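Local coordinates for coelenterazine-binding protein with bound coelenterazine (Renilla muelleri, PDB 2HPS), which binds the luciferin coelenterazine and, in response to calcium, makes it available for reaction with luciferase and oxygen, at residues Lys17-Arg22 with Asn165-Gly170; Leu147-Asn152 with Thr174-Ala179. All coordinates share one frame; numbering follows the deposited sequence.

From the N terminus, helix 6-21 carries the first half of interaction 1, and its partner comes only at the end of helix 157-169, so Lys17-Arg22 with Asn165-Gly170 closes a loop of 142 residues and ties the first EF-hand to the fourth beside the bound coelenterazine. Interaction 2 starts within that loop, at Leu147-Asn152 after helix 137-147, and ends beyond it on helix 175-180; the two contacts therefore cross, their segments alternating along the chain. Their centres lie about 14 Å apart and they touch: Asp166 OD2 probably hydrogen-bonds to Thr174 OG1, while the Phe167 ring packs against the Ala177 carbonyl, joining helices 157-169 and 175-180.

Interaction 1: Lys17-Arg22 with Asn165-Gly170; sequences KTRMQR and NDFLFG. With CTZ (c2-hydroxy-coelenterazine), chain B.
Arg19 meets Phe167 with the aliphatic base of its side chain: CB lies at the edge of the phenyl ring, near its plane, 4.1 Å from CZ. The chain of Arg19 is extended from CG to NE, with CG anti to the backbone N (chi1 175°), which carries the guanidinium past the ring; the two planes stand 68° apart, so the groups do not stack. Phe167 also stacks with Tyr181. Leu168 adds a methyl group, its CD2 coming obliquely to within 3.9 Å of Arg19 NH1. No hydrogen bond crosses between the two segments, although Lys15 and His12, earlier on helix 6-21, bond to main-chain oxygens of Asn165-Gly170; the polar work of Arg19 is directed at the ligand. Its NE donates to O17 of c2-hydroxy-coelenterazine at 2.7 Å and a nearly straight 163°, and NH2 adds a weak bond to the same oxygen, which sits at the guanidinium edge. Tyr36 OH is hydrogen-bonded to NH2 and to the ligand. One turn on, Arg22 bends at chi2 and chi3, which brings NE within 2.9 Å of CTZ O18 while its guanidinium lays one face over CTZ C20; Asp134 forms a salt bridge with NH2. With an alanine replacing Arg19, O17 is likely to lose the strong NE bond and the weak NH2 one, and a gap would probably open at the Phe167 ring edge. The buried arginine thus turns mainly its aliphatic base to Phe167 and its NE and NH2 to the ligand hydroxyphenyl oxygen, an arrangement likely to fix that group's orientation.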
loop_
_atom_site.group_PDB
_atom_site.type_symbol
_atom_site.label_atom_id
_atom_site.label_comp_id
_atom_site.label_asym_id
_atom_site.label_seq_id
_atom_site.Cartn_x
_atom_site.Cartn_y
_atom_site.Cartn_z
ATOM N N LYS A 17 -1.062 7.001 -8.435
ATOM C CA LYS A 17 -0.886 8.355 -7.912
ATOM C C LYS A 17 -1.502 8.522 -6.505
ATOM O O LYS A 17 -0.978 9.248 -5.652
ATOM C CB LYS A 17 -1.462 9.398 -8.895
ATOM C CG LYS A 17 -1.049 10.834 -8.530
ATOM C CD LYS A 17 -1.606 11.918 -9.476
ATOM C CE LYS A 17 -1.323 13.307 -8.881
ATOM N NZ LYS A 17 -1.903 14.382 -9.751
ATOM N N THR A 18 -2.612 7.836 -6.263
ATOM C CA THR A 18 -3.272 7.878 -4.960
ATOM C C THR A 18 -2.336 7.252 -3.913
ATOM O O THR A 18 -2.120 7.809 -2.830
ATOM C CB THR A 18 -4.617 7.152 -5.059
ATOM O OG1 THR A 18 -5.407 7.809 -6.075
ATOM C CG2 THR A 18 -5.371 7.210 -3.735
ATOM N N ARG A 19 -1.730 6.138 -4.293
ATOM C CA ARG A 19 -0.763 5.436 -3.442
ATOM C C ARG A 19 0.455 6.333 -3.184
ATOM O O ARG A 19 0.917 6.464 -2.060
ATOM C CB ARG A 19 -0.318 4.154 -4.146
ATOM C CG ARG A 19 0.774 3.392 -3.427
ATOM C CD ARG A 19 1.180 2.183 -4.274
ATOM N NE ARG A 19 2.486 1.656 -3.853
ATOM C CZ ARG A 19 3.279 0.897 -4.613
ATOM N NH1 ARG A 19 2.916 0.533 -5.846
ATOM N NH2 ARG A 19 4.435 0.475 -4.127
HETATM N N MSE A 20 0.960 6.966 -4.231
HETATM C CA MSE A 20 2.169 7.747 -4.084
HETATM C C MSE A 20 1.944 8.999 -3.264
HETATM O O MSE A 20 2.856 9.460 -2.553
HETATM C CB MSE A 20 2.765 8.071 -5.447
HETATM C CG MSE A 20 3.250 6.853 -6.220
HETATM SE SE MSE A 20 4.696 5.951 -5.266
HETATM C CE MSE A 20 3.896 4.571 -4.350
ATOM N N GLN A 21 0.724 9.537 -3.323
ATOM C CA GLN A 21 0.404 10.724 -2.556
ATOM C C GLN A 21 0.480 10.436 -1.062
ATOM O O GLN A 21 0.727 11.354 -0.277
ATOM C CB GLN A 21 -0.953 11.330 -2.928
ATOM C CG GLN A 21 -0.864 12.137 -4.199
ATOM C CD GLN A 21 -1.829 13.310 -4.290
ATOM O OE1 GLN A 21 -2.755 13.468 -3.489
ATOM N NE2 GLN A 21 -1.605 14.136 -5.285
ATOM N N ARG A 22 0.298 9.169 -0.681
ATOM C CA ARG A 22 0.449 8.758 0.710
ATOM C C ARG A 22 1.896 8.844 1.181
ATOM O O ARG A 22 2.149 8.963 2.385
ATOM C CB ARG A 22 -0.109 7.342 0.942
ATOM C CG ARG A 22 -1.618 7.232 0.700
ATOM C CD ARG A 22 -2.407 8.186 1.595
ATOM N NE ARG A 22 -1.971 8.096 2.993
ATOM C CZ ARG A 22 -2.337 8.947 3.951
ATOM N NH1 ARG A 22 -1.872 8.789 5.181
ATOM N NH2 ARG A 22 -3.168 9.953 3.685
ATOM N N ASN A 165 -4.070 -7.590 -4.664
ATOM C CA ASN A 165 -3.913 -7.930 -6.079
ATOM C C ASN A 165 -4.752 -7.060 -7.000
ATOM O O ASN A 165 -4.297 -6.648 -8.065
ATOM C CB ASN A 165 -4.209 -9.414 -6.293
ATOM C CG ASN A 165 -3.002 -10.267 -5.993
ATOM O OD1 ASN A 165 -2.047 -10.272 -6.773
ATOM N ND2 ASN A 165 -3.021 -10.982 -4.870
ATOM N N ASP A 166 -5.986 -6.787 -6.592
ATOM C CA ASP A 166 -6.851 -5.987 -7.442
ATOM C C ASP A 166 -6.315 -4.549 -7.558
ATOM O O ASP A 166 -6.273 -3.977 -8.655
ATOM C CB ASP A 166 -8.202 -5.998 -6.711
ATOM C CG ASP A 166 -9.282 -5.249 -7.429
ATOM O OD1 ASP A 166 -9.038 -4.720 -8.539
ATOM O OD2 ASP A 166 -10.394 -5.216 -6.852
ATOM N N PHE A 167 -5.867 -3.996 -6.440
ATOM C CA PHE A 167 -5.289 -2.650 -6.474
ATOM C C PHE A 167 -4.015 -2.609 -7.320
ATOM O O PHE A 167 -3.868 -1.745 -8.176
ATOM C CB PHE A 167 -5.008 -2.150 -5.072
ATOM C CG PHE A 167 -4.536 -0.715 -5.044
ATOM C CD1 PHE A 167 -5.461 0.325 -5.109
ATOM C CD2 PHE A 167 -3.182 -0.408 -4.988
ATOM C CE1 PHE A 167 -5.046 1.662 -5.108
ATOM C CE2 PHE A 167 -2.750 0.939 -4.984
ATOM C CZ PHE A 167 -3.681 1.971 -5.031
ATOM N N LEU A 168 -3.100 -3.549 -7.084
ATOM C CA LEU A 168 -1.791 -3.496 -7.745
ATOM C C LEU A 168 -1.804 -3.855 -9.231
ATOM O O LEU A 168 -1.029 -3.279 -10.005
ATOM C CB LEU A 168 -0.773 -4.369 -6.990
ATOM C CG LEU A 168 -0.297 -3.853 -5.627
ATOM C CD1 LEU A 168 0.667 -4.894 -5.054
ATOM C CD2 LEU A 168 0.364 -2.468 -5.710
ATOM N N PHE A 169 -2.668 -4.784 -9.641
ATOM C CA PHE A 169 -2.647 -5.307 -11.003
ATOM C C PHE A 169 -3.916 -5.113 -11.824
ATOM O O PHE A 169 -3.908 -5.370 -13.035
ATOM C CB PHE A 169 -2.286 -6.807 -10.997
ATOM C CG PHE A 169 -0.967 -7.087 -10.360
ATOM C CD1 PHE A 169 0.206 -6.689 -10.972
ATOM C CD2 PHE A 169 -0.898 -7.746 -9.130
ATOM C CE1 PHE A 169 1.434 -6.945 -10.377
ATOM C CE2 PHE A 169 0.320 -7.996 -8.532
ATOM C CZ PHE A 169 1.486 -7.591 -9.151
ATOM N N GLY A 170 -4.994 -4.687 -11.171
ATOM C CA GLY A 170 -6.285 -4.530 -11.836
ATOM C C GLY A 170 -6.265 -3.428 -12.881
ATOM O O GLY A 170 -5.733 -2.352 -12.634
HETATM N N1 CTZ B . -0.800 2.323 3.062
HETATM C C2 CTZ B . 0.027 3.337 3.432
HETATM C C3 CTZ B . -0.890 4.469 3.578
HETATM N N4 CTZ B . -2.144 4.108 3.320
HETATM C C5 CTZ B . -3.296 4.810 3.325
HETATM C C6 CTZ B . -4.481 4.154 2.977
HETATM N N7 CTZ B . -4.484 2.844 2.653
HETATM C C8 CTZ B . -3.349 2.111 2.650
HETATM C C9 CTZ B . -2.084 2.803 2.995
HETATM C C10 CTZ B . 1.525 3.261 3.616
HETATM C C11 CTZ B . 2.108 2.920 2.268
HETATM C C12 CTZ B . 2.713 1.679 2.075
HETATM C C13 CTZ B . 3.248 1.327 0.842
HETATM C C14 CTZ B . 3.171 2.250 -0.207
HETATM C C15 CTZ B . 2.555 3.497 -0.026
HETATM C C16 CTZ B . 2.019 3.836 1.218
HETATM O O17 CTZ B . 3.689 1.908 -1.414
HETATM O O18 CTZ B . -0.561 5.676 3.904
HETATM C C19 CTZ B . -5.756 4.905 3.008
HETATM C C20 CTZ B . -5.823 6.252 2.645
HETATM C C21 CTZ B . -7.039 6.931 2.698
HETATM C C22 CTZ B . -8.195 6.268 3.133
HETATM C C23 CTZ B . -8.140 4.934 3.511
HETATM C C24 CTZ B . -6.919 4.251 3.453
HETATM O O25 CTZ B . -9.366 6.960 3.180
HETATM C C26 CTZ B . -3.305 0.643 2.268
HETATM C C27 CTZ B . -3.626 -0.189 3.483
HETATM C C28 CTZ B . -2.674 -1.024 4.064
HETATM C C29 CTZ B . -3.019 -1.780 5.185
HETATM C C30 CTZ B . -4.310 -1.678 5.726
HETATM C C31 CTZ B . -5.266 -0.852 5.135
HETATM C C32 CTZ B . -4.922 -0.109 4.004
#

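Interaction 2: Leu147-Asn152 with Thr174-Ala179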
loop_
_atom_site.group_PDB
_atom_site.type_symbol
_atom_site.label_atom_id
_atom_site.label_comp_id
_atom_site.label_asym_id
_atom_site.label_seq_id
_atom_site.Cartn_x
_atom_site.Cartn_y
_atom_site.Cartn_z
ATOM N N LEU A 147 -13.142 -3.354 2.836
ATOM C CA LEU A 147 -12.226 -4.479 2.653
ATOM C C LEU A 147 -12.737 -5.762 3.294
ATOM O O LEU A 147 -12.343 -6.864 2.907
ATOM C CB LEU A 147 -10.843 -4.135 3.198
ATOM C CG LEU A 147 -9.846 -3.641 2.146
ATOM C CD1 LEU A 147 -10.321 -2.391 1.461
ATOM C CD2 LEU A 147 -8.524 -3.346 2.829
ATOM N N ASP A 148 -13.614 -5.591 4.277
ATOM C CA ASP A 148 -14.378 -6.679 4.895
ATOM C C ASP A 148 -15.526 -7.023 3.936
ATOM O O ASP A 148 -16.714 -6.791 4.235
ATOM C CB ASP A 148 -14.903 -6.204 6.266
ATOM C CG ASP A 148 -15.740 -7.263 7.002
ATOM O OD1 ASP A 148 -15.588 -8.479 6.747
ATOM O OD2 ASP A 148 -16.555 -6.847 7.854
ATOM N N PHE A 149 -15.167 -7.558 2.769
ATOM C CA PHE A 149 -16.136 -7.715 1.693
ATOM C C PHE A 149 -17.099 -8.873 1.939
ATOM O O PHE A 149 -18.187 -8.936 1.329
ATOM C CB PHE A 149 -15.468 -7.746 0.306
ATOM C CG PHE A 149 -14.479 -8.880 0.099
ATOM C CD1 PHE A 149 -14.931 -10.179 -0.176
ATOM C CD2 PHE A 149 -13.114 -8.629 0.091
ATOM C CE1 PHE A 149 -14.024 -11.216 -0.404
ATOM C CE2 PHE A 149 -12.203 -9.660 -0.147
ATOM C CZ PHE A 149 -12.657 -10.949 -0.399
ATOM N N ASN A 150 -16.710 -9.770 2.843
ATOM C CA ASN A 150 -17.638 -10.788 3.332
ATOM C C ASN A 150 -18.431 -10.358 4.558
ATOM O O ASN A 150 -19.286 -11.112 5.038
ATOM C CB ASN A 150 -16.918 -12.118 3.557
ATOM C CG ASN A 150 -16.545 -12.777 2.248
ATOM O OD1 ASN A 150 -17.323 -12.755 1.287
ATOM N ND2 ASN A 150 -15.347 -13.329 2.184
ATOM N N LYS A 151 -18.163 -9.142 5.041
ATOM C CA LYS A 151 -18.907 -8.534 6.162
ATOM C C LYS A 151 -18.982 -9.428 7.411
ATOM O O LYS A 151 -20.070 -9.686 7.955
ATOM C CB LYS A 151 -20.296 -8.035 5.713
ATOM C CG LYS A 151 -20.252 -6.882 4.700
ATOM C CD LYS A 151 -19.693 -5.604 5.344
ATOM C CE LYS A 151 -19.722 -4.454 4.344
ATOM N NZ LYS A 151 -18.697 -4.650 3.250
ATOM N N ASN A 152 -17.806 -9.886 7.845
ATOM C CA ASN A 152 -17.642 -10.732 9.032
ATOM C C ASN A 152 -17.116 -9.968 10.232
ATOM O O ASN A 152 -16.913 -10.550 11.304
ATOM C CB ASN A 152 -16.693 -11.898 8.734
ATOM C CG ASN A 152 -17.297 -12.900 7.767
ATOM O OD1 ASN A 152 -18.471 -13.269 7.884
ATOM N ND2 ASN A 152 -16.500 -13.350 6.815
ATOM N N THR A 174 -12.756 -1.429 -9.544
ATOM C CA THR A 174 -13.560 -2.201 -8.586
ATOM C C THR A 174 -13.739 -1.423 -7.294
ATOM O O THR A 174 -12.956 -0.509 -6.999
ATOM C CB THR A 174 -12.920 -3.548 -8.202
ATOM O OG1 THR A 174 -11.742 -3.317 -7.416
ATOM C CG2 THR A 174 -12.565 -4.404 -9.429
ATOM N N ALA A 175 -14.746 -1.803 -6.510
ATOM C CA ALA A 175 -14.969 -1.164 -5.208
ATOM C C ALA A 175 -13.746 -1.307 -4.296
ATOM O O ALA A 175 -13.386 -0.372 -3.583
ATOM C CB ALA A 175 -16.197 -1.764 -4.539
ATOM N N LEU A 176 -13.106 -2.472 -4.325
ATOM C CA LEU A 176 -11.976 -2.730 -3.429
ATOM C C LEU A 176 -10.797 -1.850 -3.812
ATOM O O LEU A 176 -10.179 -1.201 -2.949
ATOM C CB LEU A 176 -11.572 -4.213 -3.457
ATOM C CG LEU A 176 -12.598 -5.190 -2.849
ATOM C CD1 LEU A 176 -12.133 -6.627 -3.044
ATOM C CD2 LEU A 176 -12.819 -4.875 -1.365
ATOM N N ALA A 177 -10.505 -1.791 -5.110
ATOM C CA ALA A 177 -9.367 -0.960 -5.553
ATOM C C ALA A 177 -9.651 0.518 -5.328
ATOM O O ALA A 177 -8.748 1.306 -5.023
ATOM C CB ALA A 177 -9.036 -1.249 -6.996
ATOM N N ASN A 178 -10.912 0.915 -5.478
ATOM C CA ASN A 178 -11.313 2.297 -5.208
ATOM C C ASN A 178 -11.256 2.699 -3.732
ATOM O O ASN A 178 -11.343 3.890 -3.419
ATOM C CB ASN A 178 -12.731 2.557 -5.740
ATOM C CG ASN A 178 -12.783 2.743 -7.269
ATOM O OD1 ASN A 178 -11.747 2.839 -7.965
ATOM N ND2 ASN A 178 -14.022 2.817 -7.801
ATOM N N ALA A 179 -11.114 1.714 -2.838
ATOM C CA ALA A 179 -11.173 1.980 -1.396
ATOM C C ALA A 179 -9.849 1.777 -0.654
ATOM O O ALA A 179 -9.627 2.402 0.392
ATOM C CB ALA A 179 -12.247 1.130 -0.748
#
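The backbones come nearest at Leu147 and Leu176, whose CA atoms lie 6.3 Å apart where the end of helix 137-147 passes the short, weakly bonded helix 175-180. Leu176 reaches across with both methyls. CD2 approaches the main chain of Leu147, 4.1 Å from its CA, and CD1 lies obliquely to the Phe149 ring, 3.8 Å from CD2 of that phenylalanine; the two side chains cross at about a right angle. CB of Phe149 points toward Thr174-Ala179, and with CG between backbone N and carbonyl carbon (chi1 61°) the ring atom CD2 comes against Leu176. Thr163 of helix 157-169 touches both leucines. Asp148-Asn152 forms the first part of the calcium loop of the fourth EF-hand, in which Asp148, Asn150 and Asn152 are probably ligands as in a near-identical protein, although no metal is bound here. Within the metal-free loop, Asp148 OD1 accepts from Asn152 N at 2.8 Å through its syn lone pair, and OD2 from Gly153 N. Asp148 O takes Lys151 N in a type I beta turn, while Lys151 NZ bonds to it at 3.1 Å from the opposite face, well above the carbonyl plane. Across the contact, Thr174 is the N-cap of the helix, its OG1 accepting from Ala177 N at 3.0 Å and 166°.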